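Local coordinates for mandelate racemase/muconate lactonizing enzyme family protein (Sorangium cellulosum, PDB 3S5S), which is a member of the enolase superfamily of unassigned specific function, pairing an N-terminal capping domain with a modified beta/alpha barrel, at residues T2-L6 with E41-G45; A34-V38 with F49-A53; A102-E108 with M273-E279; R227-M233 with A245-A251; L294-G298 with G318-L324. One frame throughout, in Å; residues are numbered along the deposited sequence. Where two conformers were deposited one is given.

Interaction 1. Residues T2-L6 with E41-G45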
# COMPACT_ATOMS: atom_id res chain seq x y z
N THR A 2 26.70 11.93 -12.48
CA THR A 2 25.50 12.49 -11.78
C THR A 2 24.24 11.58 -11.79
O THR A 2 23.71 11.26 -12.86
CB THR A 2 25.15 13.88 -12.35
OG1 THR A 2 23.76 14.19 -12.12
CG2 THR A 2 25.44 13.92 -13.89
N THR A 3 23.71 11.20 -10.63
CA THR A 3 22.56 10.28 -10.55
C THR A 3 21.38 10.63 -11.53
O THR A 3 20.80 11.72 -11.46
CB THR A 3 22.10 10.15 -9.08
OG1 THR A 3 23.14 9.54 -8.29
CG2 THR A 3 20.80 9.37 -8.93
N PRO A 4 21.02 9.71 -12.42
CA PRO A 4 20.07 10.14 -13.49
C PRO A 4 18.70 10.58 -13.01
O PRO A 4 18.03 11.41 -13.67
CB PRO A 4 19.96 8.93 -14.41
CG PRO A 4 20.93 7.93 -13.93
CD PRO A 4 21.78 8.51 -12.80
N THR A 5 18.34 10.10 -11.84
CA THR A 5 16.96 10.21 -11.33
C THR A 5 16.79 11.31 -10.28
O THR A 5 15.72 11.42 -9.72
CB THR A 5 16.52 8.89 -10.70
OG1 THR A 5 17.57 8.44 -9.83
CG2 THR A 5 16.26 7.84 -11.80
N LEU A 6 17.83 12.10 -10.01
CA LEU A 6 17.66 13.27 -9.16
C LEU A 6 16.77 14.28 -9.88
O LEU A 6 16.89 14.44 -11.09
CB LEU A 6 18.98 13.96 -8.84
CG LEU A 6 20.08 13.18 -8.08
CD1 LEU A 6 21.25 14.13 -7.82
CD2 LEU A 6 19.57 12.54 -6.75
N GLU A 41 11.44 17.54 -14.10
CA GLU A 41 12.48 17.12 -15.02
C GLU A 41 13.62 16.45 -14.25
O GLU A 41 14.18 17.06 -13.34
CB GLU A 41 13.03 18.32 -15.82
CG GLU A 41 14.19 17.95 -16.75
CD GLU A 41 14.80 19.15 -17.51
OE1 GLU A 41 14.20 20.24 -17.51
OE2 GLU A 41 15.88 19.01 -18.12
N LEU A 42 13.98 15.23 -14.63
CA LEU A 42 15.11 14.51 -14.01
C LEU A 42 16.43 14.92 -14.65
O LEU A 42 16.46 15.57 -15.71
CB LEU A 42 14.92 12.99 -14.12
CG LEU A 42 13.56 12.47 -13.57
CD1 LEU A 42 13.42 10.99 -13.71
CD2 LEU A 42 13.27 12.92 -12.12
N ALA A 43 17.52 14.50 -14.01
CA ALA A 43 18.83 14.85 -14.42
C ALA A 43 19.15 14.28 -15.79
O ALA A 43 19.91 14.92 -16.54
CB ALA A 43 19.87 14.39 -13.37
N ASP A 44 18.57 13.11 -16.11
CA ASP A 44 18.81 12.48 -17.40
C ASP A 44 17.93 13.07 -18.49
O ASP A 44 18.05 12.68 -19.64
CB ASP A 44 18.59 10.96 -17.32
CG ASP A 44 17.12 10.58 -17.07
OD1 ASP A 44 16.26 11.46 -17.00
OD2 ASP A 44 16.81 9.38 -16.95
N GLY A 45 17.02 13.99 -18.13
CA GLY A 45 16.19 14.70 -19.13
C GLY A 45 14.74 14.23 -19.18
O GLY A 45 13.91 14.84 -19.89

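Interaction 2. Residues A34-V38 with F49-A53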
# COMPACT_ATOMS: atom_id res chain seq x y z
N ALA A 34 -9.89 25.40 -13.21
CA ALA A 34 -8.72 26.21 -12.83
C ALA A 34 -7.66 25.30 -12.14
O ALA A 34 -7.50 25.27 -10.91
CB ALA A 34 -9.15 27.43 -11.93
N ASN A 35 -6.93 24.56 -12.97
CA ASN A 35 -5.99 23.58 -12.51
C ASN A 35 -4.53 24.07 -12.69
O ASN A 35 -4.29 25.24 -13.02
CB ASN A 35 -6.26 22.25 -13.23
CG ASN A 35 -7.62 21.66 -12.87
OD1 ASN A 35 -8.44 22.30 -12.17
ND2 ASN A 35 -7.88 20.43 -13.33
N LEU A 36 -3.57 23.20 -12.39
CA LEU A 36 -2.17 23.52 -12.61
C LEU A 36 -1.54 22.33 -13.28
O LEU A 36 -1.96 21.17 -13.06
CB LEU A 36 -1.43 23.76 -11.30
CG LEU A 36 -1.91 24.89 -10.43
CD1 LEU A 36 -1.21 24.82 -9.06
CD2 LEU A 36 -1.69 26.23 -11.12
N LEU A 37 -0.52 22.64 -14.07
CA LEU A 37 0.31 21.60 -14.64
C LEU A 37 1.69 21.73 -14.00
O LEU A 37 2.32 22.84 -14.01
CB LEU A 37 0.41 21.76 -16.18
CG LEU A 37 1.42 20.83 -16.86
CD1 LEU A 37 0.94 19.41 -16.86
CD2 LEU A 37 1.74 21.33 -18.25
N VAL A 38 2.12 20.61 -13.42
CA VAL A 38 3.42 20.45 -12.77
C VAL A 38 4.25 19.53 -13.63
O VAL A 38 3.80 18.44 -14.01
CB VAL A 38 3.29 19.85 -11.36
CG1 VAL A 38 4.63 19.55 -10.80
CG2 VAL A 38 2.58 20.84 -10.45
N PHE A 49 4.87 14.46 -15.64
CA PHE A 49 3.76 15.41 -15.66
C PHE A 49 2.72 15.12 -14.61
O PHE A 49 2.32 13.98 -14.45
CB PHE A 49 3.13 15.40 -17.04
CG PHE A 49 4.08 15.81 -18.11
CD1 PHE A 49 4.44 17.17 -18.27
CD2 PHE A 49 4.60 14.87 -18.99
CE1 PHE A 49 5.34 17.58 -19.26
CE2 PHE A 49 5.51 15.25 -19.98
CZ PHE A 49 5.88 16.62 -20.12
N GLY A 50 2.28 16.14 -13.89
CA GLY A 50 1.19 15.97 -12.97
C GLY A 50 0.22 17.12 -13.04
O GLY A 50 0.54 18.17 -13.60
N GLU A 51 -0.95 16.93 -12.45
CA GLU A 51 -2.07 17.86 -12.49
C GLU A 51 -2.60 18.14 -11.07
O GLU A 51 -2.92 17.23 -10.32
CB GLU A 51 -3.19 17.28 -13.38
CG GLU A 51 -4.53 18.01 -13.24
CD GLU A 51 -5.55 17.62 -14.28
OE1 GLU A 51 -5.31 16.63 -15.02
OE2 GLU A 51 -6.61 18.31 -14.34
N ALA A 52 -2.67 19.41 -10.70
CA ALA A 52 -3.40 19.83 -9.51
C ALA A 52 -4.78 20.31 -9.94
O ALA A 52 -4.92 21.18 -10.80
CB ALA A 52 -2.64 20.92 -8.75
N ALA A 53 -5.81 19.73 -9.35
CA ALA A 53 -7.18 20.08 -9.69
C ALA A 53 -7.91 20.42 -8.39
O ALA A 53 -8.85 19.71 -8.00
CB ALA A 53 -7.86 18.93 -10.40

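Interaction 3. Residues A102-E108 with M273-E279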
# COMPACT_ATOMS: atom_id res chain seq x y z
N ALA A 102 -4.06 18.64 -3.44
CA ALA A 102 -4.05 18.69 -4.91
C ALA A 102 -2.66 18.98 -5.45
O ALA A 102 -2.28 18.43 -6.48
CB ALA A 102 -5.03 19.73 -5.45
N ALA A 103 -1.93 19.87 -4.78
CA ALA A 103 -0.53 20.19 -5.10
C ALA A 103 0.35 18.96 -4.89
O ALA A 103 1.25 18.69 -5.70
CB ALA A 103 0.01 21.40 -4.22
N ARG A 104 0.09 18.23 -3.79
CA ARG A 104 0.89 17.05 -3.47
C ARG A 104 0.66 15.92 -4.42
O ARG A 104 1.56 15.16 -4.73
CB ARG A 104 0.67 16.62 -2.02
CG ARG A 104 1.39 17.56 -1.06
CD ARG A 104 1.35 17.07 0.34
NE ARG A 104 -0.00 16.95 0.87
CZ ARG A 104 -0.59 15.81 1.25
NH1 ARG A 104 -1.80 15.85 1.74
NH2 ARG A 104 0.03 14.63 1.16
N CYS A 105 -0.55 15.86 -4.94
CA CYS A 105 -0.90 14.81 -5.88
C CYS A 105 -0.22 15.12 -7.21
O CYS A 105 0.40 14.23 -7.79
CB CYS A 105 -2.43 14.65 -5.99
SG CYS A 105 -2.99 13.57 -7.36
N ALA A 106 -0.28 16.37 -7.66
CA ALA A 106 0.40 16.81 -8.85
C ALA A 106 1.87 16.41 -8.88
O ALA A 106 2.37 15.89 -9.90
CB ALA A 106 0.28 18.32 -8.97
N ILE A 107 2.54 16.64 -7.74
CA ILE A 107 3.96 16.42 -7.61
C ILE A 107 4.27 14.93 -7.61
O ILE A 107 5.07 14.47 -8.42
CB ILE A 107 4.52 17.11 -6.33
CG1 ILE A 107 4.48 18.65 -6.51
CG2 ILE A 107 5.87 16.62 -6.06
CD1 ILE A 107 4.78 19.50 -5.28
N GLU A 108 3.63 14.17 -6.73
CA GLU A 108 3.83 12.72 -6.71
C GLU A 108 3.42 12.08 -8.04
O GLU A 108 4.05 11.14 -8.52
CB GLU A 108 2.92 12.08 -5.67
CG GLU A 108 3.21 12.39 -4.26
CD GLU A 108 2.33 11.54 -3.38
OE1 GLU A 108 2.04 10.37 -3.77
OE2 GLU A 108 1.91 12.03 -2.34
N MET A 273 -6.37 13.02 -5.58
CA MET A 273 -6.24 14.46 -5.41
C MET A 273 -6.52 14.96 -4.01
O MET A 273 -6.16 16.12 -3.71
CB MET A 273 -7.12 15.21 -6.40
CG MET A 273 -6.61 16.66 -6.64
SD MET A 273 -5.21 16.79 -7.76
CE MET A 273 -5.84 15.75 -9.04
N LYS A 274 -7.17 14.14 -3.17
CA LYS A 274 -7.47 14.56 -1.80
C LYS A 274 -6.18 14.57 -1.00
O LYS A 274 -6.00 15.44 -0.16
CB LYS A 274 -8.40 13.59 -1.07
CG LYS A 274 -9.87 13.57 -1.38
CD LYS A 274 -10.41 12.29 -0.74
CE LYS A 274 -11.88 12.30 -0.52
NZ LYS A 274 -12.42 10.91 -0.56
N GLY A 275 -5.32 13.56 -1.22
CA GLY A 275 -4.10 13.38 -0.40
C GLY A 275 -2.89 12.76 -1.09
O GLY A 275 -1.94 12.33 -0.41
N GLY A 276 -2.93 12.66 -2.42
CA GLY A 276 -1.80 12.18 -3.17
C GLY A 276 -1.82 10.69 -3.32
O GLY A 276 -2.69 10.03 -2.79
N ILE A 277 -0.82 10.14 -4.00
CA ILE A 277 -0.89 8.74 -4.40
C ILE A 277 -0.56 7.81 -3.22
O ILE A 277 -1.17 6.73 -3.05
CB ILE A 277 0.04 8.48 -5.58
CG1 ILE A 277 -0.35 9.35 -6.77
CG2 ILE A 277 0.03 7.03 -5.91
CD1 ILE A 277 0.42 9.07 -8.01
N ALA A 278 0.42 8.21 -2.40
CA ALA A 278 0.83 7.37 -1.30
C ALA A 278 -0.36 7.18 -0.32
O ALA A 278 -0.63 6.06 0.10
CB ALA A 278 2.10 7.90 -0.58
N GLU A 279 -1.02 8.29 0.03
CA GLU A 279 -2.20 8.28 0.90
C GLU A 279 -3.24 7.31 0.30
O GLU A 279 -3.67 6.38 0.96
CB GLU A 279 -2.72 9.73 1.21
CG GLU A 279 -2.25 10.33 2.63
CD GLU A 279 -2.36 11.90 2.82
OE1 GLU A 279 -3.46 12.50 2.77
OE2 GLU A 279 -1.34 12.55 3.08
O HOH W 1 0.33 10.89 -0.49

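Interaction 4. Residues R227-M233 with A245-A251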
# COMPACT_ATOMS: atom_id res chain seq x y z
N ARG A 227 -19.19 16.08 6.35
CA ARG A 227 -18.06 15.39 6.94
C ARG A 227 -18.09 15.24 8.46
O ARG A 227 -17.65 14.20 8.96
CB ARG A 227 -16.75 16.04 6.52
CG ARG A 227 -15.56 15.27 7.01
CD ARG A 227 -14.24 15.92 6.72
NE ARG A 227 -13.26 15.55 7.75
CZ ARG A 227 -12.39 14.54 7.65
NH1 ARG A 227 -12.32 13.79 6.56
NH2 ARG A 227 -11.56 14.28 8.66
N ASP A 228 -18.55 16.22 9.21
CA ASP A 228 -18.49 16.03 10.66
C ASP A 228 -19.87 15.81 11.30
O ASP A 228 -20.07 16.08 12.48
CB ASP A 228 -17.54 17.04 11.37
CG ASP A 228 -16.00 16.63 11.27
OD1 ASP A 228 -15.56 16.02 10.28
OD2 ASP A 228 -15.22 16.91 12.20
N ASP A 229 -20.80 15.30 10.49
CA ASP A 229 -22.03 14.67 10.99
C ASP A 229 -21.82 13.13 10.90
O ASP A 229 -22.34 12.44 10.01
CB ASP A 229 -23.26 15.14 10.17
CG ASP A 229 -24.56 14.56 10.69
OD1 ASP A 229 -24.48 13.79 11.66
OD2 ASP A 229 -25.65 14.89 10.14
N TRP A 230 -21.02 12.60 11.82
CA TRP A 230 -20.72 11.17 11.86
C TRP A 230 -21.96 10.36 12.21
O TRP A 230 -22.11 9.24 11.73
CB TRP A 230 -19.57 10.86 12.82
CG TRP A 230 -18.27 11.19 12.21
CD1 TRP A 230 -17.66 12.42 12.17
CD2 TRP A 230 -17.39 10.29 11.50
NE1 TRP A 230 -16.47 12.34 11.49
CE2 TRP A 230 -16.29 11.05 11.06
CE3 TRP A 230 -17.44 8.92 11.19
CZ2 TRP A 230 -15.23 10.47 10.33
CZ3 TRP A 230 -16.41 8.35 10.47
CH2 TRP A 230 -15.31 9.12 10.05
N ASP A 231 -22.83 10.93 13.05
CA ASP A 231 -24.06 10.26 13.49
C ASP A 231 -25.02 10.07 12.30
O ASP A 231 -25.70 9.04 12.19
CB ASP A 231 -24.73 11.06 14.64
CG ASP A 231 -23.71 11.52 15.70
OD1 ASP A 231 -22.62 10.92 15.78
OD2 ASP A 231 -23.99 12.49 16.46
N GLY A 232 -25.06 11.08 11.44
CA GLY A 232 -25.91 11.07 10.26
C GLY A 232 -25.44 10.05 9.25
O GLY A 232 -26.27 9.34 8.67
N MET A 233 -24.13 9.98 9.02
CA MET A 233 -23.55 8.92 8.18
C MET A 233 -23.87 7.51 8.75
O MET A 233 -24.29 6.63 8.02
CB MET A 233 -22.04 9.12 7.98
CG MET A 233 -21.66 10.27 7.07
SD MET A 233 -22.28 10.12 5.39
CE MET A 233 -20.97 9.38 4.48
N ALA A 245 -21.46 5.64 0.47
CA ALA A 245 -20.03 5.93 0.24
C ALA A 245 -19.57 7.07 1.09
O ALA A 245 -20.30 8.05 1.22
CB ALA A 245 -19.76 6.25 -1.21
N ALA A 246 -18.38 6.96 1.69
CA ALA A 246 -17.70 8.10 2.32
C ALA A 246 -16.77 8.75 1.31
O ALA A 246 -16.02 8.05 0.65
CB ALA A 246 -16.93 7.68 3.55
N ASP A 247 -16.85 10.07 1.15
CA ASP A 247 -15.94 10.81 0.26
C ASP A 247 -15.25 11.91 1.10
O ASP A 247 -14.11 11.73 1.54
CB ASP A 247 -16.69 11.39 -0.96
CG ASP A 247 -15.76 12.10 -1.98
OD1 ASP A 247 -14.55 12.27 -1.71
OD2 ASP A 247 -16.26 12.48 -3.07
N GLU A 248 -15.96 13.01 1.36
CA GLU A 248 -15.47 14.08 2.22
C GLU A 248 -15.08 13.50 3.56
O GLU A 248 -14.15 14.00 4.20
CB GLU A 248 -16.51 15.22 2.42
CG GLU A 248 -16.76 16.20 1.22
CD GLU A 248 -17.83 15.71 0.21
OE1 GLU A 248 -18.06 14.47 0.08
OE2 GLU A 248 -18.43 16.56 -0.50
N SER A 249 -15.75 12.44 3.99
CA SER A 249 -15.43 11.82 5.30
C SER A 249 -14.24 10.80 5.22
O SER A 249 -13.88 10.18 6.20
CB SER A 249 -16.68 11.14 5.89
OG SER A 249 -17.60 12.06 6.50
N ALA A 250 -13.65 10.60 4.05
CA ALA A 250 -12.57 9.63 3.94
C ALA A 250 -11.44 10.30 3.20
O ALA A 250 -11.31 10.16 1.98
CB ALA A 250 -13.04 8.29 3.22
N ALA A 251 -10.65 11.06 3.94
CA ALA A 251 -9.54 11.80 3.35
C ALA A 251 -8.19 11.20 3.76
O ALA A 251 -7.16 11.49 3.11
CB ALA A 251 -9.61 13.30 3.74

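Interaction 5. Residues L294-G298 with G318-L324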
# COMPACT_ATOMS: atom_id res chain seq x y z
N LEU A 294 -14.72 -0.38 -2.83
CA LEU A 294 -13.90 0.69 -3.33
C LEU A 294 -14.53 1.42 -4.51
O LEU A 294 -15.03 0.78 -5.47
CB LEU A 294 -12.51 0.15 -3.75
CG LEU A 294 -11.78 -0.69 -2.70
CD1 LEU A 294 -10.49 -1.19 -3.29
CD2 LEU A 294 -11.46 0.21 -1.62
N MET A 295 -14.46 2.75 -4.45
CA MET A 295 -14.89 3.63 -5.54
C MET A 295 -13.68 4.47 -5.93
O MET A 295 -12.91 4.88 -5.08
CB MET A 295 -16.06 4.49 -5.08
CG MET A 295 -16.66 5.48 -6.10
SD MET A 295 -18.05 6.38 -5.43
CE MET A 295 -18.10 7.62 -6.62
N ILE A 296 -13.45 4.64 -7.22
CA ILE A 296 -12.35 5.53 -7.68
C ILE A 296 -13.06 6.77 -8.26
O ILE A 296 -13.94 6.64 -9.11
CB ILE A 296 -11.42 4.83 -8.70
CG1 ILE A 296 -10.24 5.75 -9.14
CG2 ILE A 296 -12.19 4.36 -9.94
CD1 ILE A 296 -9.28 6.19 -8.05
N GLY A 297 -12.74 7.95 -7.75
CA GLY A 297 -13.46 9.16 -8.11
C GLY A 297 -12.47 10.23 -8.47
O GLY A 297 -11.31 9.92 -8.79
N GLY A 298 -12.90 11.49 -8.48
CA GLY A 298 -11.97 12.57 -8.74
C GLY A 298 -12.55 13.93 -8.51
O GLY A 298 -13.71 14.07 -8.21
N GLY A 318 -10.28 -4.72 -8.06
CA GLY A 318 -11.13 -4.68 -6.90
C GLY A 318 -12.08 -3.50 -6.72
O GLY A 318 -12.70 -3.37 -5.65
N PHE A 319 -12.23 -2.66 -7.75
CA PHE A 319 -13.07 -1.49 -7.62
C PHE A 319 -14.49 -1.80 -8.03
O PHE A 319 -14.68 -2.45 -9.04
CB PHE A 319 -12.49 -0.29 -8.36
CG PHE A 319 -11.42 0.40 -7.58
CD1 PHE A 319 -10.17 -0.23 -7.34
CD2 PHE A 319 -11.66 1.65 -7.00
CE1 PHE A 319 -9.16 0.38 -6.57
CE2 PHE A 319 -10.65 2.28 -6.24
CZ PHE A 319 -9.40 1.64 -6.02
N SER A 320 -15.47 -1.40 -7.21
CA SER A 320 -16.91 -1.59 -7.55
C SER A 320 -17.52 -0.41 -8.31
O SER A 320 -18.47 -0.56 -9.01
CB SER A 320 -17.76 -1.86 -6.30
OG SER A 320 -17.21 -2.90 -5.49
N PHE A 321 -16.96 0.78 -8.14
CA PHE A 321 -17.53 1.95 -8.75
C PHE A 321 -16.39 2.69 -9.39
O PHE A 321 -15.30 2.88 -8.80
CB PHE A 321 -18.22 2.81 -7.70
CG PHE A 321 -19.45 2.15 -7.11
CD1 PHE A 321 -19.39 1.49 -5.88
CD2 PHE A 321 -20.68 2.18 -7.79
CE1 PHE A 321 -20.53 0.88 -5.33
CE2 PHE A 321 -21.82 1.54 -7.24
CZ PHE A 321 -21.73 0.90 -6.01
N VAL A 322 -16.61 3.10 -10.63
CA VAL A 322 -15.71 3.97 -11.31
C VAL A 322 -16.44 5.26 -11.71
O VAL A 322 -17.43 5.24 -12.45
CB VAL A 322 -15.12 3.21 -12.51
CG1 VAL A 322 -14.16 4.09 -13.28
CG2 VAL A 322 -14.47 1.89 -12.02
N ASP A 323 -15.94 6.39 -11.25
CA ASP A 323 -16.57 7.67 -11.51
C ASP A 323 -15.52 8.63 -12.06
O ASP A 323 -15.07 9.56 -11.33
CB ASP A 323 -17.15 8.22 -10.20
CG ASP A 323 -17.75 9.62 -10.35
OD1 ASP A 323 -18.32 9.97 -11.41
OD2 ASP A 323 -17.65 10.38 -9.40
N LEU A 324 -15.11 8.41 -13.32
CA LEU A 324 -13.98 9.09 -13.96
C LEU A 324 -14.40 9.80 -15.25
O LEU A 324 -13.89 9.49 -16.34
CB LEU A 324 -12.88 8.09 -14.28
CG LEU A 324 -12.28 7.43 -13.03
CD1 LEU A 324 -11.22 6.36 -13.43
CD2 LEU A 324 -11.73 8.49 -11.98
O HOH W 2 -14.79 -2.81 -4.26

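Interaction 1. Residues T2-L6 with E41-G45
Pro4 and Asp44 face each other across this contact with their beta carbons abutting, Pro4 CB lying 3.8 Å from Asp44 CB. The Asp44 carboxylate stands over the carbonyl of Pro4 because its CG sits between the backbone N and the carbonyl carbon (chi1 67°), and from there its oxygens turn to other partners, OD1 to Thr46 and OD2 to Arg118. Pro4 O also takes the amide of Asp44 on a lone pair in the carbonyl plane, with Asp44 N 3.0 Å from Pro4 O. Ala43 points its methyl at the facing turn, Ala43 CB being 3.4 Å from Thr3 O. Two type I beta turns are thus set against each other: Thr3 to Leu6, in the N-terminal lead-in to strand 7-25, and Leu42 to Gly45, which begins at the end of strand 28-42 and heads toward strand 47-52 in the N-terminal domain of the enolase superfamily. A second backbone bond runs from Ala43 N to Leu6 O at 3.0 Å, the donor almost in line with the C=O bond. Leu42 CA also approaches that oxygen, 3.4 Å from Leu6 O, as a CA-H...O contact. The Leu42 side chain reaches along the loop with its CD2 branch, which stops 3.7 Å from Thr5 O. Thr5 points its own side chain away from the contact and bonds Asp81 through its hydroxyl.

Interaction 2. Residues A34-V38 with F49-A53
Asn35 and Glu51 reach toward each other from adjacent strands, their amide and carboxylate planes turned 52° apart. Asn35 ND2 donates to Glu51 OE2 at 2.7 Å; the oxygen lies close to the amide plane and uses its anti lone pair. The glutamate gets there with CG anti to the backbone N (chi1 166°) and an extended chain. The amide also runs along Ala53, with Asn35 ND2 3.3 Å from Ala53 CB. The backbones of 34-38 and 49-52, parts of strands 28-42 and 47-52, pair antiparallel as the hairpin of the N-terminal domain. Leu36 with Ala52 and Val38 with Gly50 are hydrogen-bonded pairs, the latter with Gly50 N 2.8 Å from Val38 O. Leu36 CB and Ala52 CB meet at 4.0 Å on the face shared with Val38, which packs against helices 63-72 and 101-117. On the other face Leu37 CD1 lies 3.5 Å from Gly50 O, and Leu304 of helix 303-316 touches Leu37, Phe49 and Glu51. Ser302 and Ala305 N hold Glu51 OE1, and Val300 O takes another bond from Asn35 ND2. With both carboxylate oxygens gripped in a buried setting, the Glu51 head group should have little freedom to rotate.

Interaction 3. Residues A102-E108 with M273-E279
Helix 101-117 of the N-terminal domain lies here against the start of helix 272-289 of the barrel domain, the segment axes approaching to 6.2 Å at 37°. Glu108 reaches across with its carboxylate to the bent beginning of the second helix. Its OE1 accepts from two successive amides: Ala278 N at 3.0 Å from Glu108 OE1, on the syn lone pair, and Ile277 N more weakly. Neither amide bonds to the preceding helical turn, which is kinked at this point, and the carboxylate takes the place of that missing partner. In this interface between the two domains of an enolase-superfamily chain, Gly276 has positive phi (88°) and brings its CA to 3.8 Å from Cys105 CB. A water joins the groups further, donating to Glu108 OE2 and Gly275 O and accepting from Glu279 N. Arg104 bends at chi3, and its NH2 forms a salt bridge 3.1 Å from Glu279 OE2 in one of that glutamate's two conformers. Arg93 shares that glutamate, and Gly99 O receives Arg104 NE. At the other end the folded Met273 lays its CG 3.7 Å from Ala102 CB.

Interaction 4. Residues R227-M233 with A245-A251
Arg227 and Ser249 bring their backbones closest, CA to CA 4.7 Å, where the loop before helix 230-239 passes the type I turn Asp247 to Ala250 that follows strand 244-246. Arg227 lies with its aliphatic part along the carbonyl of Glu248: CG is anti to the backbone N (chi1 -175°), and the chain stays extended as far as NE. Its CD passes 3.2 Å from Glu248 O, and beyond it the guanidinium turns back to the same oxygen. Arg227 NH1 donates to Glu248 O at 3.0 Å and nearly straight (170°), the oxygen lying in the guanidinium plane at its edge and the donor in the carbonyl plane. NH1 also forms a salt bridge with Asp255, which in turn accepts from Ala251 N. One carbonyl of the turn and one carboxylate therefore share this arginine nitrogen, which should fix the rotation of the guanidinium. Ser249 answers from the facing turn, its OG giving a weak bond to Arg227 O at 3.3 Å. Further along, Met233 bends at chi2 and chi3 and sets its methyl against the strand end, Met233 CE lying 3.6 Å from Ala245 O. Asp229 N-caps the helix through OD1 to Gly232 N, at 2.8 Å. The contact belongs to the beta-alpha-beta unit of strand 217-222, helix 230-239 and strand 244-246 in the barrel; Trp230 and Ala246 both pack on Val259 of helix 253-261, and strand 267-270 flanks strand 244-246.

Interaction 5. Residues L294-G298 with G318-L324
Phe319 takes chi1 -81° and Leu294 chi1 -51°, each with CG anti to its carbonyl carbon, which brings the ring of the first over the beta carbon of the second. Leu294 CB sits over one face, 3.8 Å from the Phe319 ring centroid, a CH-pi contact 16° off the normal, while the ring edge faces the backbone at Met295 C. These residues belong to the parallel strands 293-296 and 319-322 of the barrel, joined by helix 303-316 in a beta-alpha-beta crossover. Ile296 CB approaches from the other side of the ring plane, 3.6 Å from Phe319 CD2, and Phe312 of that helix touches both residues. Leu294 O accepts two amides, Ser320 N at 2.8 Å and Phe321 N at 3.3 Å, as the chain turns a corner at Ser320. Regular pairing follows, with Ile296 N to Phe321 O and then Asp323 N to Ile296 O. On the other face Met295, extended beyond CG, lays its CG 3.5 Å from Phe321 CB and ends with its methyl beside Asp323, whose carboxylate forms a salt bridge with Lys164. At the strand start a water accepts from Leu294 N and donates to Gly318 O, and its oxygen lies 2.7 Å from Ser320 OG.

Interactions 1 and 2 share strand 28-42 of the N-terminal antiparallel sheet, their centres about 22 Å apart, with interaction 1 at the periphery, about 30 Å from the centre of the chain. Interaction 3 comes next in sequence and spans the two domains; its centre is about 11 Å from that of interaction 2, which it touches where Met273 SD meets Ala53 N and Ala52 CB meets Ala102 O. Interaction 4 falls between the two segments of interaction 3 and meets it through the salt bridge of Lys274 with Asp247. Interaction 5 comes last; it and interaction 4, centres about 17 Å apart, reach the same barrel sheet. Interactions 2, 3 and 4 thus form a continuous path from the capping domain into the barrel.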